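Local structure of eukaryotic initiation factor 4F subunit p150 (Saccharomyces cerevisiae, 2VSO) at residues C[42-47]-C[97-102]; C[58-63]-C[105-110]; C[77-82]-C[123-128]. The protein is a component of the cap-binding eIF4F complex, an initial assembly point for the translation apparatus, and interacts with polyadenylate-binding protein to bring mRNA ends together. All coordinates share one frame; numbering follows the deposited sequence.

Contact 1. Residues C[42-47]-C[97-102]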
# COMPACT_ATOMS: atom_id res chain seq x y z
N SER C 42 -2.79 4.70 22.98
CA SER C 42 -4.12 5.02 22.49
C SER C 42 -4.09 6.29 21.66
O SER C 42 -4.70 6.36 20.60
CB SER C 42 -5.10 5.15 23.66
OG SER C 42 -6.45 5.09 23.21
N LEU C 43 -3.37 7.30 22.13
CA LEU C 43 -3.33 8.55 21.40
C LEU C 43 -2.49 8.47 20.12
O LEU C 43 -2.79 9.14 19.14
CB LEU C 43 -2.85 9.68 22.30
CG LEU C 43 -3.91 10.06 23.33
CD1 LEU C 43 -3.32 10.94 24.43
CD2 LEU C 43 -5.05 10.77 22.63
N LEU C 44 -1.46 7.64 20.11
CA LEU C 44 -0.62 7.51 18.93
C LEU C 44 -1.29 6.63 17.85
O LEU C 44 -1.06 6.83 16.65
CB LEU C 44 0.76 7.00 19.30
CG LEU C 44 1.65 8.07 19.94
CD1 LEU C 44 3.05 7.54 20.18
CD2 LEU C 44 1.70 9.33 19.09
N ASN C 45 -2.11 5.68 18.28
CA ASN C 45 -2.86 4.81 17.38
C ASN C 45 -3.99 5.57 16.69
O ASN C 45 -4.45 5.17 15.63
CB ASN C 45 -3.47 3.62 18.13
CG ASN C 45 -2.45 2.56 18.48
OD1 ASN C 45 -1.44 2.38 17.79
ND2 ASN C 45 -2.72 1.84 19.58
N LYS C 46 -4.44 6.65 17.31
CA LYS C 46 -5.56 7.44 16.81
C LYS C 46 -5.10 8.60 15.94
O LYS C 46 -5.92 9.27 15.31
CB LYS C 46 -6.38 8.01 17.97
CG LYS C 46 -6.98 7.00 18.87
CD LYS C 46 -7.83 7.67 19.94
CE LYS C 46 -8.73 6.64 20.60
NZ LYS C 46 -9.47 7.22 21.74
N LEU C 47 -3.80 8.86 15.92
CA LEU C 47 -3.28 10.01 15.19
C LEU C 47 -3.49 9.86 13.69
O LEU C 47 -2.85 9.03 13.04
CB LEU C 47 -1.80 10.23 15.49
CG LEU C 47 -1.29 11.54 14.90
CD1 LEU C 47 -1.90 12.74 15.62
CD2 LEU C 47 0.23 11.61 14.92
N ALA C 97 6.28 13.71 13.02
CA ALA C 97 7.25 14.79 13.02
C ALA C 97 6.54 16.12 13.25
O ALA C 97 7.10 17.03 13.85
CB ALA C 97 8.05 14.78 11.73
N GLN C 98 5.29 16.23 12.81
CA GLN C 98 4.52 17.42 13.07
C GLN C 98 4.06 17.48 14.52
O GLN C 98 4.01 18.55 15.13
CB GLN C 98 3.30 17.49 12.16
CG GLN C 98 3.56 18.19 10.84
CD GLN C 98 2.41 18.05 9.87
OE1 GLN C 98 1.24 18.09 10.26
NE2 GLN C 98 2.73 17.87 8.60
N LEU C 99 3.71 16.32 15.06
CA LEU C 99 3.28 16.21 16.44
C LEU C 99 4.35 16.79 17.35
O LEU C 99 4.05 17.47 18.32
CB LEU C 99 3.04 14.76 16.81
CG LEU C 99 2.58 14.55 18.26
CD1 LEU C 99 1.40 15.44 18.51
CD2 LEU C 99 2.21 13.09 18.51
N CYS C 100 5.60 16.52 17.02
CA CYS C 100 6.72 17.00 17.80
C CYS C 100 6.81 18.52 17.70
O CYS C 100 6.94 19.20 18.71
CB CYS C 100 8.02 16.34 17.34
SG CYS C 100 8.13 14.61 17.81
N GLY C 101 6.76 19.04 16.49
CA GLY C 101 6.70 20.47 16.30
C GLY C 101 5.57 21.11 17.10
O GLY C 101 5.69 22.26 17.51
N LYS C 102 4.47 20.39 17.32
CA LYS C 102 3.39 20.95 18.14
C LYS C 102 3.76 21.00 19.62
O LYS C 102 3.36 21.89 20.35
CB LYS C 102 2.09 20.16 17.98
CG LYS C 102 0.89 21.01 18.38
CD LYS C 102 -0.34 20.21 18.78
CE LYS C 102 -1.44 21.17 19.25
NZ LYS C 102 -2.81 20.60 19.40
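Leu-99, near the middle of helix 93-106, reaches across to Leu-44 of helix 33-45 and Leu-47 in the turn that follows it, a buried leucine contact in the all-helical, HEAT-like MIF4G domain, the middle part of eIF4G. The CB of Leu-99 leaves its helix toward the other segment. CB is only the stem: its nearest neighbour across the contact, Leu-47 CD2, is 4.6 Å from Leu-99 CB. CG follows anti to the backbone N (chi1 180°), and with chi2 at 52° the CD2 branch carries on outward from it, anti to CA. Leu-99 CG stays back, 5.0 Å from Leu-47 CD2. CD1 branches off this line and meets neither Leu-44 nor Leu-47. CD2, the foremost methyl, does the touching. Leu-44 CD2 lies 3.8 Å from Leu-99 CD2, and these two side chains meet at a slant. Leu-47 CD2 is a looser neighbour of the same methyl, 4.4 Å from Leu-99 CD2. Leu-44 CD2 and Leu-47 CD2 are 5.0 Å apart, so the Leu-99 tip faces both without being squeezed between them. No hydrogen bond crosses this contact; it is purely apolar. The same CD2 also packs on Ile-59 of helix 52-64 and Ile-82 of helix 73-88, placing the tip among three helices besides its own. Polar groups beside it do something else: the side chains of Asn-45 and Lys-46 and the backbone O of Leu-47 hydrogen-bond to the chain of another protein, consistent with this domain's role in binding eIF4A. Leu-47 therefore spans two environments, its O bonded to a basic side chain of that other chain while its CG, opposite the backbone N (chi1 -172°), carries CD2 out to Leu-99.

Contact 2. Residues C[58-63]-C[105-110]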
# COMPACT_ATOMS: atom_id res chain seq x y z
N GLU C 58 -4.29 16.43 22.89
CA GLU C 58 -4.35 15.54 24.03
C GLU C 58 -2.98 14.98 24.40
O GLU C 58 -2.66 14.83 25.58
CB GLU C 58 -5.37 14.43 23.79
CG GLU C 58 -6.73 14.99 23.42
CD GLU C 58 -7.88 14.14 23.92
OE1 GLU C 58 -9.03 14.64 23.91
OE2 GLU C 58 -7.62 12.99 24.34
N ILE C 59 -2.14 14.71 23.41
CA ILE C 59 -0.78 14.27 23.67
C ILE C 59 0.05 15.38 24.33
O ILE C 59 1.02 15.11 25.04
CB ILE C 59 -0.10 13.78 22.38
CG1 ILE C 59 -0.75 12.47 21.92
CG2 ILE C 59 1.43 13.62 22.58
CD1 ILE C 59 -0.32 12.03 20.54
N LEU C 60 -0.35 16.63 24.11
CA LEU C 60 0.37 17.76 24.68
C LEU C 60 -0.03 18.02 26.15
O LEU C 60 0.73 18.59 26.92
CB LEU C 60 0.19 19.01 23.81
CG LEU C 60 0.53 20.38 24.39
CD1 LEU C 60 2.01 20.53 24.62
CD2 LEU C 60 0.00 21.47 23.47
N ALA C 61 -1.24 17.59 26.52
CA ALA C 61 -1.69 17.70 27.91
C ALA C 61 -0.99 16.65 28.75
O ALA C 61 -0.79 16.83 29.95
CB ALA C 61 -3.20 17.53 28.00
N ILE C 62 -0.65 15.53 28.12
CA ILE C 62 0.08 14.48 28.80
C ILE C 62 1.52 14.94 28.95
O ILE C 62 2.14 14.74 30.00
CB ILE C 62 -0.00 13.14 28.03
CG1 ILE C 62 -1.41 12.58 28.11
CG2 ILE C 62 0.97 12.13 28.57
CD1 ILE C 62 -1.51 11.16 27.62
N ALA C 63 2.06 15.58 27.92
CA ALA C 63 3.42 16.10 28.00
C ALA C 63 3.50 17.17 29.08
O ALA C 63 4.45 17.21 29.86
CB ALA C 63 3.88 16.66 26.66
N LYS C 105 6.33 23.80 20.18
CA LYS C 105 5.75 25.13 20.03
C LYS C 105 4.81 25.47 21.18
O LYS C 105 4.80 26.60 21.67
CB LYS C 105 4.99 25.22 18.70
CG LYS C 105 4.58 26.63 18.29
CD LYS C 105 3.98 26.64 16.88
CE LYS C 105 3.94 28.04 16.28
NZ LYS C 105 3.53 28.03 14.85
N GLU C 106 4.05 24.47 21.63
CA GLU C 106 2.95 24.72 22.55
C GLU C 106 3.18 24.18 23.96
O GLU C 106 2.29 24.23 24.81
CB GLU C 106 1.65 24.17 21.96
CG GLU C 106 1.42 24.60 20.50
CD GLU C 106 -0.00 24.39 20.03
OE1 GLU C 106 -0.84 23.94 20.85
OE2 GLU C 106 -0.28 24.67 18.85
N LEU C 107 4.38 23.68 24.23
CA LEU C 107 4.68 23.23 25.57
C LEU C 107 4.55 24.40 26.52
O LEU C 107 4.86 25.53 26.18
CB LEU C 107 6.10 22.66 25.67
CG LEU C 107 6.37 21.96 27.01
CD1 LEU C 107 5.63 20.63 27.04
CD2 LEU C 107 7.86 21.76 27.27
N ASN C 108 4.06 24.10 27.73
CA ASN C 108 3.98 25.08 28.79
C ASN C 108 5.39 25.55 29.13
O ASN C 108 6.24 24.73 29.44
CB ASN C 108 3.33 24.43 30.01
CG ASN C 108 3.06 25.41 31.12
OD1 ASN C 108 3.18 26.62 30.95
ND2 ASN C 108 2.69 24.88 32.28
N PRO C 109 5.64 26.87 29.05
CA PRO C 109 6.98 27.41 29.32
C PRO C 109 7.40 27.32 30.80
O PRO C 109 8.59 27.38 31.11
CB PRO C 109 6.86 28.88 28.91
CG PRO C 109 5.57 28.99 28.13
CD PRO C 109 4.68 27.91 28.65
N ASP C 110 6.43 27.18 31.71
CA ASP C 110 6.72 27.12 33.14
C ASP C 110 7.51 25.86 33.52
O ASP C 110 7.97 25.73 34.66
CB ASP C 110 5.43 27.16 33.97
CG ASP C 110 4.64 28.44 33.78
OD1 ASP C 110 5.26 29.48 33.45
OD2 ASP C 110 3.41 28.41 33.97
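Leu-60 of helix 52-64 lies against Glu-106 and Leu-107, where helix 93-106 ends and the chain turns into a loop, within the helical MIF4G domain. The contacts are all apolar or van der Waals, and no hydrogen bond crosses. Against the backbone, Leu-60 CD1 lies 3.7 Å from Glu-106 O and 3.9 Å from Leu-107 CA, so it packs on the chain just where helical geometry stops. The other methyl meets an aliphatic stem: Leu-60 CD2 approaches Glu-106 CB at 3.5 Å, the two side chains crossing at about a right angle. The rest of the glutamate extends past this methyl, with Glu-106 OE1 3.7 Å from Leu-60 CD2. Methyls also meet one another more loosely, Leu-107 CD1 lying 4.4 Å from Leu-60 CD1 and equally far from Ala-63 CB. With an alanine here instead of Leu-60, the Glu-106 stem and Leu-107 CA would probably lose their apolar neighbour and a gap would open at this helix end. Leu-75 of helix 73-88 packs on both Ala-63 and Leu-107. Polar groups bond around the loop: Asn-64 OD1 accepts from Asn-108 N, and Asn-108 OD1 takes a weak bond from Asp-110 N, 3.4 Å away and nearly straight at 169°.

Contact 3. Residues C[77-82]-C[123-128]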
# COMPACT_ATOMS: atom_id res chain seq x y z
N ALA C 77 9.25 10.84 28.52
CA ALA C 77 8.65 9.54 28.28
C ALA C 77 7.76 9.60 27.03
O ALA C 77 7.71 8.66 26.22
CB ALA C 77 7.88 9.09 29.50
N VAL C 78 7.07 10.72 26.87
CA VAL C 78 6.25 11.02 25.72
C VAL C 78 7.06 11.16 24.44
O VAL C 78 6.70 10.58 23.42
CB VAL C 78 5.46 12.31 25.96
CG1 VAL C 78 5.02 12.93 24.63
CG2 VAL C 78 4.27 12.04 26.86
N ILE C 79 8.16 11.92 24.48
CA ILE C 79 9.05 12.01 23.32
C ILE C 79 9.52 10.61 22.91
O ILE C 79 9.55 10.28 21.73
CB ILE C 79 10.33 12.86 23.58
CG1 ILE C 79 9.99 14.32 23.90
CG2 ILE C 79 11.26 12.77 22.40
CD1 ILE C 79 8.69 14.78 23.33
N GLU C 80 9.90 9.81 23.89
CA GLU C 80 10.51 8.52 23.60
C GLU C 80 9.52 7.60 22.91
O GLU C 80 9.89 6.75 22.10
CB GLU C 80 10.99 7.88 24.89
CG GLU C 80 11.60 6.51 24.70
CD GLU C 80 11.67 5.71 25.99
OE1 GLU C 80 12.34 4.66 25.99
OE2 GLU C 80 11.05 6.14 26.99
N GLN C 81 8.25 7.78 23.26
CA GLN C 81 7.19 6.95 22.70
C GLN C 81 6.81 7.40 21.30
O GLN C 81 6.37 6.58 20.48
CB GLN C 81 5.96 7.00 23.60
CG GLN C 81 6.00 6.04 24.75
CD GLN C 81 4.71 6.06 25.53
OE1 GLN C 81 3.66 5.66 25.03
NE2 GLN C 81 4.78 6.52 26.78
N ILE C 82 6.94 8.69 21.02
CA ILE C 82 6.65 9.22 19.70
C ILE C 82 7.69 8.71 18.73
O ILE C 82 7.37 8.39 17.58
CB ILE C 82 6.62 10.75 19.66
CG1 ILE C 82 5.47 11.29 20.50
CG2 ILE C 82 6.46 11.23 18.22
CD1 ILE C 82 5.40 12.79 20.56
N LYS C 123 12.95 25.34 23.95
CA LYS C 123 14.36 24.99 23.89
C LYS C 123 14.64 23.73 24.70
O LYS C 123 15.64 23.04 24.50
CB LYS C 123 15.25 26.15 24.34
CG LYS C 123 14.94 27.47 23.63
CD LYS C 123 16.07 28.49 23.80
CE LYS C 123 15.66 29.86 23.28
NZ LYS C 123 16.83 30.79 23.06
N LEU C 124 13.73 23.41 25.61
CA LEU C 124 13.83 22.19 26.39
C LEU C 124 13.46 20.98 25.55
O LEU C 124 14.19 19.99 25.52
CB LEU C 124 12.91 22.26 27.62
CG LEU C 124 12.99 21.07 28.59
CD1 LEU C 124 14.43 20.79 28.97
CD2 LEU C 124 12.14 21.30 29.84
N VAL C 125 12.32 21.06 24.87
CA VAL C 125 11.84 19.97 24.04
C VAL C 125 12.79 19.71 22.88
O VAL C 125 13.00 18.57 22.48
CB VAL C 125 10.47 20.28 23.47
CG1 VAL C 125 9.91 19.07 22.70
CG2 VAL C 125 9.54 20.72 24.56
N LEU C 126 13.35 20.79 22.33
CA LEU C 126 14.29 20.69 21.21
C LEU C 126 15.48 19.85 21.63
O LEU C 126 15.92 18.97 20.89
CB LEU C 126 14.75 22.07 20.78
CG LEU C 126 13.76 22.82 19.90
CD1 LEU C 126 14.11 24.30 19.83
CD2 LEU C 126 13.69 22.18 18.51
N HIS C 127 16.00 20.14 22.82
CA HIS C 127 17.09 19.36 23.36
C HIS C 127 16.68 17.92 23.64
O HIS C 127 17.47 16.99 23.44
CB HIS C 127 17.66 19.98 24.63
CG HIS C 127 18.62 19.07 25.34
ND1 HIS C 127 18.24 18.27 26.39
CD2 HIS C 127 19.92 18.79 25.10
CE1 HIS C 127 19.27 17.55 26.78
NE2 HIS C 127 20.30 17.85 26.02
N TYR C 128 15.45 17.72 24.10
CA TYR C 128 14.90 16.38 24.27
C TYR C 128 14.90 15.57 22.95
O TYR C 128 15.31 14.40 22.92
CB TYR C 128 13.49 16.44 24.84
CG TYR C 128 13.42 16.56 26.33
CD1 TYR C 128 14.32 17.35 27.04
CD2 TYR C 128 12.45 15.88 27.05
CE1 TYR C 128 14.26 17.45 28.42
CE2 TYR C 128 12.38 15.98 28.43
CZ TYR C 128 13.28 16.77 29.11
OH TYR C 128 13.21 16.87 30.48
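Ile-79 of helix 73-88 and Tyr-128 of helix 122-139 start out toward each other from their helices, and the side chains cross at about a right angle, joining two helices in the buried interior of the HEAT-like MIF4G domain. The isoleucine does not lie over the tyrosine's face: its CG1 comes at the ring edge, near the ring plane. The closest approach is at the root of the tyrosine, where Ile-79 CG1 is 4.2 Å from Tyr-128 CB. The nearest ring atom is hardly farther, with Tyr-128 CD2 4.3 Å from Ile-79 CG1. The tyrosine's first torsion of -84° sets CG beside its own backbone N and carries the ring past Ile-79 toward Leu-75 and Lys-76, nearer the start of helix 73-88. Its far end bonds weakly through OH to Asp-113, so the phenol keeps a polar partner while its base faces the isoleucine. Beyond CG1 the isoleucine turns to a second neighbour, one helical turn from the tyrosine: Ile-79 CD1 stands 4.5 Å from Val-125 CG1, a light touch between methyls. Leu-129 and Arg-132 add to the same helix pair by packing on Ile-79, whereas Val-125 reaches a third helix, 93-106, through Val-103 and Val-104. With no polar bond between the segments, their contact rests on shape and on the exclusion of water from buried hydrocarbon, in which the tyrosine takes part by its CB and ring edge.

How the contacts relate
The six segments follow one another as 42-47, 58-63, 77-82, 97-102, 105-110 and 123-128, so the three contacts interleave along the chain. All lie in the MIF4G domain, their centres 11 to 12 Å apart. Contacts 1 and 2 share helix 93-106, which meets helix 33-45 in the first and, at its end, helix 52-64 in the second; contact 3 joins helix 73-88 to helix 122-139. Direct packing links all three: Leu-43 touches Ile-59, Leu-107 touches Val-125, and Cys-100 touches Ile-82. Five successive helices are thereby bound into one continuous apolar interior, while segments 42-47 and 58-63 also turn polar groups to the chain of another protein.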